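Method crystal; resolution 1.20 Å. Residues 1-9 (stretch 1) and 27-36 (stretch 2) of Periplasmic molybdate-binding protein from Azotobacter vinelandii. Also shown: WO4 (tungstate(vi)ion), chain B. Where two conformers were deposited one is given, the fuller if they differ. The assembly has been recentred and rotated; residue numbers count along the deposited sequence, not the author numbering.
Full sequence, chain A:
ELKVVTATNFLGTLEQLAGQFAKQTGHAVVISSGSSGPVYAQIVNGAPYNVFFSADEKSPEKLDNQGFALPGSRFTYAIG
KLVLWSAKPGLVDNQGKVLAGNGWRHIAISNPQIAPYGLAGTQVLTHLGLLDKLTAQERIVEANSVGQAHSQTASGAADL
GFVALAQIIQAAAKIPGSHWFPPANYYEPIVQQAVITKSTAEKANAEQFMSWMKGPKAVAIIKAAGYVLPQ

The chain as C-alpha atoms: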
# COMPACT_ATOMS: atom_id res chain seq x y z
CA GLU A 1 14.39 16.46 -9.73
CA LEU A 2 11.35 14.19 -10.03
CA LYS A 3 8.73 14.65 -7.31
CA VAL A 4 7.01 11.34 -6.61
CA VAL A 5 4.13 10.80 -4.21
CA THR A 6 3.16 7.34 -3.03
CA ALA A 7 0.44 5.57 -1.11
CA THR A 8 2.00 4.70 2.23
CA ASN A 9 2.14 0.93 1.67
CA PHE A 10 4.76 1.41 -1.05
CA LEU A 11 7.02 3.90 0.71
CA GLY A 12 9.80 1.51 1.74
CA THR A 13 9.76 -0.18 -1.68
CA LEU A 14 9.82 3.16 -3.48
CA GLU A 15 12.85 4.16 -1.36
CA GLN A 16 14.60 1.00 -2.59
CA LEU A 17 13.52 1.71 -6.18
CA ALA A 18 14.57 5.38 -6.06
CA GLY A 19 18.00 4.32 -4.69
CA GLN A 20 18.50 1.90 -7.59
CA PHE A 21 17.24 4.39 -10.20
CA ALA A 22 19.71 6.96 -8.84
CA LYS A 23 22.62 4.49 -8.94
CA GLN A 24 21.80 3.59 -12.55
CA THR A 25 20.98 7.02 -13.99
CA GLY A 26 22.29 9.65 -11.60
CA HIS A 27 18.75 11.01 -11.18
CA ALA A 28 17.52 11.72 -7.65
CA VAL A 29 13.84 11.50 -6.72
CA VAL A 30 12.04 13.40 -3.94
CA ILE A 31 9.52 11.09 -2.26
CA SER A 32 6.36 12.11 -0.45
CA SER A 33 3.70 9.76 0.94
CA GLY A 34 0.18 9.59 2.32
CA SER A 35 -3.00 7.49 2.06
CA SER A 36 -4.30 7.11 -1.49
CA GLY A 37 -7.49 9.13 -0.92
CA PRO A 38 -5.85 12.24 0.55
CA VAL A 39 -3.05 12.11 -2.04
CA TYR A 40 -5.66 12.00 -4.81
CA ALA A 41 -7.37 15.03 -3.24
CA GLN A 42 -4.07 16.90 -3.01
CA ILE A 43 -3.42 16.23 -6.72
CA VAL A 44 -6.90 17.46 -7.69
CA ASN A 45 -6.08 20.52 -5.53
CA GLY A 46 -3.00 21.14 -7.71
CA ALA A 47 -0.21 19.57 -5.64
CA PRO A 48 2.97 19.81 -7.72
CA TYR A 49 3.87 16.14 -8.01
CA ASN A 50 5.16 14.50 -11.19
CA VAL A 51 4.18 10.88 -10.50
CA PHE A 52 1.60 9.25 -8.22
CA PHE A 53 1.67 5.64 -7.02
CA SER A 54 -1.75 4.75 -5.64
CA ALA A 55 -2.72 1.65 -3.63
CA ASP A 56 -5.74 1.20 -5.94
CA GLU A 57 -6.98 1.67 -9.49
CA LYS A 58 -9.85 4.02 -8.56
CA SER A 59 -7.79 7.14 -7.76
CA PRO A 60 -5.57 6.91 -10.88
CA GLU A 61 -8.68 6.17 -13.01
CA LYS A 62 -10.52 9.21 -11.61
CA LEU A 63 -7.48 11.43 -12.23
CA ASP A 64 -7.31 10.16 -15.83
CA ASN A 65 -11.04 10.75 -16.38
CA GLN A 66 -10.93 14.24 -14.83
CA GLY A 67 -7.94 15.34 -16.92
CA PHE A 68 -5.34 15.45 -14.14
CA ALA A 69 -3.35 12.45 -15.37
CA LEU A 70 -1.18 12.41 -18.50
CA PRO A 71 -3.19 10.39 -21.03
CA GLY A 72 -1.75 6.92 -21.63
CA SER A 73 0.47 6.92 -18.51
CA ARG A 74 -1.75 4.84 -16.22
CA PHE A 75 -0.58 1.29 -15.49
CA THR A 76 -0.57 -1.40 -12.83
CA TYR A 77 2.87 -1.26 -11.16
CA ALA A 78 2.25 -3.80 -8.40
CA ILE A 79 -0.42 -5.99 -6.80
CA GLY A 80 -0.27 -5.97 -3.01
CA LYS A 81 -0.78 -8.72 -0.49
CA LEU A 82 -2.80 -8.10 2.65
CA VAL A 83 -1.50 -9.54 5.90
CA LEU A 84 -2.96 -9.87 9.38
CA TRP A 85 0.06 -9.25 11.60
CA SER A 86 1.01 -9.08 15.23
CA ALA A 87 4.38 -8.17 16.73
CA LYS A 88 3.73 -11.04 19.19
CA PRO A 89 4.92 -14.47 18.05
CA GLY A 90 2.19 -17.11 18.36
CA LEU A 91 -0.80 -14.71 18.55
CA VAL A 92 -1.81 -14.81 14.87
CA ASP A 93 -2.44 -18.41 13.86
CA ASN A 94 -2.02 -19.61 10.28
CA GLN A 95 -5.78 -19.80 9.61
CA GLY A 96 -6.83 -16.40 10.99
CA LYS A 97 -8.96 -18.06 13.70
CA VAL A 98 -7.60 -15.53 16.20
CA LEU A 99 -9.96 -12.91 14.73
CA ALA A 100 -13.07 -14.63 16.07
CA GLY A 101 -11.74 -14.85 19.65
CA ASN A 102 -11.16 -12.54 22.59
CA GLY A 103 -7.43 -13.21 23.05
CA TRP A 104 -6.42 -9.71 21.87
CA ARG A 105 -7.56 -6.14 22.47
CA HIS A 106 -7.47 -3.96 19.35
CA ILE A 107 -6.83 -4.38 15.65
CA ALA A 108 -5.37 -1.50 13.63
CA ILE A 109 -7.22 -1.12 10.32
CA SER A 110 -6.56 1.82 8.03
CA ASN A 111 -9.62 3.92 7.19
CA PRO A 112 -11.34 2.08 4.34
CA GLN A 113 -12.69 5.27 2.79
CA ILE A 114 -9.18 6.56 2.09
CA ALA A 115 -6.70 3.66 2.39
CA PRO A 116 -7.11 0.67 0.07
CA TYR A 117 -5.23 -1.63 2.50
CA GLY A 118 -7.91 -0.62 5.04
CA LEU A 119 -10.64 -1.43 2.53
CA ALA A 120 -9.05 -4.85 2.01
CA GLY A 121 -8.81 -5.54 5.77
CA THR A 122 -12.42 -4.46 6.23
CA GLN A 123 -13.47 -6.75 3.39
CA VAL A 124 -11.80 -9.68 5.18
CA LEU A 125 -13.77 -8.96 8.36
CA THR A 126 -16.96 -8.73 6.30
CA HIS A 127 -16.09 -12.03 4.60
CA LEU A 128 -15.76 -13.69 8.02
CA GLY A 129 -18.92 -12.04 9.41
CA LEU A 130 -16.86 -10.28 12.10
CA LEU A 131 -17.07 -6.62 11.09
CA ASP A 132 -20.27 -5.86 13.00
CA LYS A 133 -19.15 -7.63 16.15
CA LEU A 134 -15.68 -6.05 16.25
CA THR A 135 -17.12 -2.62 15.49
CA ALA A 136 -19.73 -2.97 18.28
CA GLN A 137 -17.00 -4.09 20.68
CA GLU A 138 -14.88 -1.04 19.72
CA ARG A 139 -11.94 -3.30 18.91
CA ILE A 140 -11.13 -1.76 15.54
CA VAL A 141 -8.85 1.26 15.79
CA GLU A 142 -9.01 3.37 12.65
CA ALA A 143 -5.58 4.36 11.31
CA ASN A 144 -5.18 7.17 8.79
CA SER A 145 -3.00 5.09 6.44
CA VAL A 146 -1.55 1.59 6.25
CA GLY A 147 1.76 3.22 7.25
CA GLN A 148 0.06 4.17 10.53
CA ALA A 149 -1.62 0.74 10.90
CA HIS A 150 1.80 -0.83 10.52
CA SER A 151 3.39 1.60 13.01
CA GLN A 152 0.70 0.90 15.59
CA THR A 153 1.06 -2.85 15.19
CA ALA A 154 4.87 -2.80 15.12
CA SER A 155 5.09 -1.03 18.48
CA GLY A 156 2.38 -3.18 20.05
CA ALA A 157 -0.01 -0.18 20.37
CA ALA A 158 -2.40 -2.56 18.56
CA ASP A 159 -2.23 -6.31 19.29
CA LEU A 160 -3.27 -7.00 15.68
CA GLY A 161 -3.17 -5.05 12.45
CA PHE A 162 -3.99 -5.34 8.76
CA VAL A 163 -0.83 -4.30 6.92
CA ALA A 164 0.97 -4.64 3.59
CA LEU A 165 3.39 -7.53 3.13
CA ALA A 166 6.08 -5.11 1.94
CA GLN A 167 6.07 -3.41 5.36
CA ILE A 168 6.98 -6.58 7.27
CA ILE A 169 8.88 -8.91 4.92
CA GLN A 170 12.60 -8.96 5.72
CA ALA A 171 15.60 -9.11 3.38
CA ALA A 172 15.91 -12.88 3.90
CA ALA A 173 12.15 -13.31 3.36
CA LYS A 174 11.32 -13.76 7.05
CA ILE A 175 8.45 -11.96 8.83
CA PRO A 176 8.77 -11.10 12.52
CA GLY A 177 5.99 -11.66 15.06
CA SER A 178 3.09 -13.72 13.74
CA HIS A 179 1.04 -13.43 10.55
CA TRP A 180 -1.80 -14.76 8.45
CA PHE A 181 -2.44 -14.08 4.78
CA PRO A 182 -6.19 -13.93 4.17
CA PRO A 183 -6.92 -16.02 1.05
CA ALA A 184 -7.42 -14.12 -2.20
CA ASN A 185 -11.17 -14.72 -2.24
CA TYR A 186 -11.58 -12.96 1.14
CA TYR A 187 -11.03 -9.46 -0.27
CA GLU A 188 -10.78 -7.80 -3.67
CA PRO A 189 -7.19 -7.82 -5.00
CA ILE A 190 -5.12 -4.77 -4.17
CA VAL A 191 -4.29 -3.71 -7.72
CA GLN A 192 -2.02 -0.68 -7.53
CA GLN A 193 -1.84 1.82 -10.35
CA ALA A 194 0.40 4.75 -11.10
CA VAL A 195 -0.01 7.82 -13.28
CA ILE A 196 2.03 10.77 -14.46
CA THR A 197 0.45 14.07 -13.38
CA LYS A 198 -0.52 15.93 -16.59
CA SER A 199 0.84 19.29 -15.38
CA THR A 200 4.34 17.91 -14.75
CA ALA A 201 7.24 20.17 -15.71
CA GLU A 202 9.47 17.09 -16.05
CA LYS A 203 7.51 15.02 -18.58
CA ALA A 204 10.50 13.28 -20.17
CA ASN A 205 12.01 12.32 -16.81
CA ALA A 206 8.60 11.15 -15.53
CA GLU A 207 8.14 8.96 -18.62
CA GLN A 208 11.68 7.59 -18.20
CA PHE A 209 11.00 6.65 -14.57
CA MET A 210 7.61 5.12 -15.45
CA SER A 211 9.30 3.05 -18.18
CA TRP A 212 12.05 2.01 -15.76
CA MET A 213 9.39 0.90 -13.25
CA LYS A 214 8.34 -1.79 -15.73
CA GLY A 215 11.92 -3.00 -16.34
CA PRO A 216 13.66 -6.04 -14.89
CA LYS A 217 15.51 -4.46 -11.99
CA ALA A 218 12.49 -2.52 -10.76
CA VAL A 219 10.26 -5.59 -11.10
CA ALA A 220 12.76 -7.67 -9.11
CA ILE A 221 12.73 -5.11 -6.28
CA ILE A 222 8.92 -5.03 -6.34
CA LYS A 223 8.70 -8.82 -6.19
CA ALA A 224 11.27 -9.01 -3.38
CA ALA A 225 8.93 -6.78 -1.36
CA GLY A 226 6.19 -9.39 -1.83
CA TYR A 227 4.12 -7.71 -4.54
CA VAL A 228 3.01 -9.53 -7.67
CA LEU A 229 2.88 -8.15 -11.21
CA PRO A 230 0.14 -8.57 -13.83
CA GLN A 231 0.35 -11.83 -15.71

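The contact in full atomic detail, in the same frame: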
# COMPACT_ATOMS: atom_id res chain seq x y z
N GLU A 1 14.97 16.44 -11.11
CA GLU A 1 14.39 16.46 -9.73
C GLU A 1 12.93 16.04 -9.75
O GLU A 1 12.02 16.84 -9.54
CB GLU A 1 14.56 17.84 -9.11
N LEU A 2 12.69 14.74 -9.98
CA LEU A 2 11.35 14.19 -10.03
C LEU A 2 10.71 14.17 -8.64
O LEU A 2 11.34 13.72 -7.69
CB LEU A 2 11.40 12.78 -10.62
CG LEU A 2 10.14 12.20 -11.24
CD1 LEU A 2 9.78 12.94 -12.51
CD2 LEU A 2 10.32 10.71 -11.51
N LYS A 3 9.47 14.66 -8.57
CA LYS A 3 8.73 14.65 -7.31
C LYS A 3 7.68 13.55 -7.40
O LYS A 3 6.77 13.62 -8.21
CB LYS A 3 8.10 16.01 -7.04
CG LYS A 3 9.13 17.13 -6.95
CD LYS A 3 8.48 18.50 -7.06
CE LYS A 3 8.01 18.80 -8.47
NZ LYS A 3 7.24 20.08 -8.55
N VAL A 4 7.89 12.51 -6.58
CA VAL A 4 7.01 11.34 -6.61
C VAL A 4 6.27 11.18 -5.28
O VAL A 4 6.91 11.19 -4.23
CB VAL A 4 7.84 10.07 -6.88
CG1 VAL A 4 6.98 8.81 -6.88
CG2 VAL A 4 8.58 10.19 -8.21
N VAL A 5 4.97 11.01 -5.39
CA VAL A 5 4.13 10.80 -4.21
C VAL A 5 3.58 9.38 -4.26
O VAL A 5 3.16 8.89 -5.30
CB VAL A 5 3.01 11.84 -4.09
CG1 VAL A 5 2.04 11.75 -5.25
CG2 VAL A 5 2.29 11.72 -2.75
N THR A 6 3.61 8.72 -3.11
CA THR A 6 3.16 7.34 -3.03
C THR A 6 2.19 7.09 -1.89
O THR A 6 2.31 7.63 -0.80
CB THR A 6 4.35 6.37 -2.91
OG1 THR A 6 3.88 5.01 -2.95
CG2 THR A 6 5.15 6.54 -1.62
N ALA A 7 1.26 6.19 -2.15
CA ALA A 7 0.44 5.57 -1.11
C ALA A 7 1.43 5.00 -0.10
O ALA A 7 2.47 4.43 -0.46
CB ALA A 7 -0.41 4.48 -1.72
N THR A 8 1.08 5.08 1.19
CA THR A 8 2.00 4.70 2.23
C THR A 8 2.46 3.25 2.18
O THR A 8 3.60 3.01 2.57
CB THR A 8 1.50 4.96 3.67
OG1 THR A 8 0.42 4.08 4.01
CG2 THR A 8 1.07 6.40 3.86
N ASN A 9 1.67 2.31 1.70
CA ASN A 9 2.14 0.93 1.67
C ASN A 9 3.47 0.77 0.94
O ASN A 9 4.24 -0.14 1.27
CB ASN A 9 1.13 0.01 0.99
CG ASN A 9 1.14 0.08 -0.52
OD1 ASN A 9 1.80 -0.70 -1.24
ND2 ASN A 9 0.41 1.06 -1.05
N HIS A 27 19.91 10.20 -11.50
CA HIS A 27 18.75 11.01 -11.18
C HIS A 27 18.27 10.73 -9.75
O HIS A 27 18.08 9.58 -9.36
CB HIS A 27 17.57 10.76 -12.12
CG HIS A 27 17.73 11.26 -13.51
ND1 HIS A 27 17.74 12.61 -13.82
CD2 HIS A 27 17.87 10.60 -14.69
CE1 HIS A 27 17.89 12.75 -15.13
NE2 HIS A 27 17.97 11.55 -15.68
N ALA A 28 18.03 11.81 -9.02
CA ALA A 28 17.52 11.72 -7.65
C ALA A 28 16.02 12.03 -7.66
O ALA A 28 15.51 12.84 -8.44
CB ALA A 28 18.27 12.66 -6.73
N VAL A 29 15.28 11.32 -6.82
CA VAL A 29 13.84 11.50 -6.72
C VAL A 29 13.52 12.04 -5.33
O VAL A 29 14.20 11.65 -4.38
CB VAL A 29 13.13 10.16 -6.96
CG1 VAL A 29 11.70 10.15 -6.47
CG2 VAL A 29 13.19 9.79 -8.44
N VAL A 30 12.52 12.90 -5.23
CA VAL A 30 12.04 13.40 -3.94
C VAL A 30 10.73 12.67 -3.67
O VAL A 30 9.79 12.82 -4.44
CB VAL A 30 11.81 14.91 -3.95
CG1 VAL A 30 11.24 15.39 -2.63
CG2 VAL A 30 13.13 15.62 -4.23
N ILE A 31 10.69 11.88 -2.60
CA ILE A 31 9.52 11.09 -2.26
C ILE A 31 8.65 11.76 -1.20
O ILE A 31 9.16 12.21 -0.18
CB ILE A 31 9.94 9.70 -1.73
CG1 ILE A 31 10.74 8.92 -2.77
CG2 ILE A 31 8.73 8.87 -1.29
CD1 ILE A 31 11.44 7.68 -2.26
N SER A 32 7.35 11.72 -1.43
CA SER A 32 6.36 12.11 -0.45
C SER A 32 5.37 10.94 -0.31
O SER A 32 5.29 10.11 -1.24
CB SER A 32 5.57 13.35 -0.84
OG SER A 32 6.44 14.46 -1.03
N SER A 33 4.63 10.88 0.79
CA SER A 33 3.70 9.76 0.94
C SER A 33 2.47 10.13 1.76
O SER A 33 2.53 11.09 2.56
CB SER A 33 4.43 8.59 1.58
OG SER A 33 4.84 8.89 2.90
N GLY A 34 1.41 9.39 1.55
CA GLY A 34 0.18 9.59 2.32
C GLY A 34 -0.80 8.51 1.89
O GLY A 34 -0.45 7.67 1.03
N SER A 35 -1.99 8.44 2.47
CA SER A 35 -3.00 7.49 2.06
C SER A 35 -3.45 7.86 0.64
O SER A 35 -3.44 9.06 0.28
CB SER A 35 -4.19 7.53 3.01
OG SER A 35 -3.84 6.85 4.20
N SER A 36 -3.92 6.89 -0.10
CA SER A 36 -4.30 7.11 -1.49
C SER A 36 -5.37 8.16 -1.68
O SER A 36 -5.27 9.01 -2.58
CB SER A 36 -4.78 5.79 -2.12
OG SER A 36 -3.70 4.85 -2.17
W WO4 B . -2.55 3.04 1.60
O1 WO4 B . -2.16 3.78 3.17
O2 WO4 B . -1.14 2.35 0.87
O3 WO4 B . -3.74 1.74 1.80
O4 WO4 B . -3.24 4.23 0.48
O HOH W 1 17.13 14.35 -11.61

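Parallel strands leading to a bound tungstate illustrate how a backbone ladder can fix side chains for two different tasks. Here two strands that end at Ala7 and Gly34 run side by side, their directions 27° apart, and five hydrogen bonds alternate between them: Val30 N to Leu2 O (2.8 Å), Val4 N to Val30 O (2.9 Å), Ser32 N to Val4 O (2.9 Å), Thr6 N to Ser32 O (2.9 Å) and Gly34 N to Thr6 O (3.1 Å). The carbonyls also receive CA-H contacts, as from Ile31 CA to Val4 O at 3.3 Å.

From Lys3–Val30 to Thr6–Ser33, paired residues point to the same face, so neighbours on that face can pack. Leu2, Val4 and Thr6 lie on the same face as Val29, Ile31 and Ser33. Val4, with chi1 t, brings CG2 to 3.6 Å from Val29 CG1, a diagonal contact between branched residues that suit extended backbone. Thr6, also t, serves both characters of its side chain: CG2 lies 3.9 Å from Ser33 CB, while OG1 donates to Ala7 O at 2.9 Å, so its hydroxyl is satisfied within its own strand. On the other face, Val5 in the p rotamer sets CG2 4.1 Å from Ser32 CB. Lys3, m at chi1 and chi3 and t at chi2 and chi4, carries NZ to a partner elsewhere in the structure.

Where the strands end, side chains turn from packing to ligand binding. The p rotamer of Thr8 accompanies donation from OG1 to tungstate O1 (2.7 Å), with CG2 3.9 Å from Ser35 N. Asn9 grips O2 twice, through N (2.9 Å) and ND2 (2.8 Å), and Ser36, chi1 m, meets O4 through N and OG, both 2.8 Å. Ala7 CB lies 3.3 Å from Ser36 OG and 3.4 Å from tungstate O2. The contact buries 628 Å², both sides summed, with Val4 and Thr6 among the buried residues, and the oxyanion bridges the ends of the stretches.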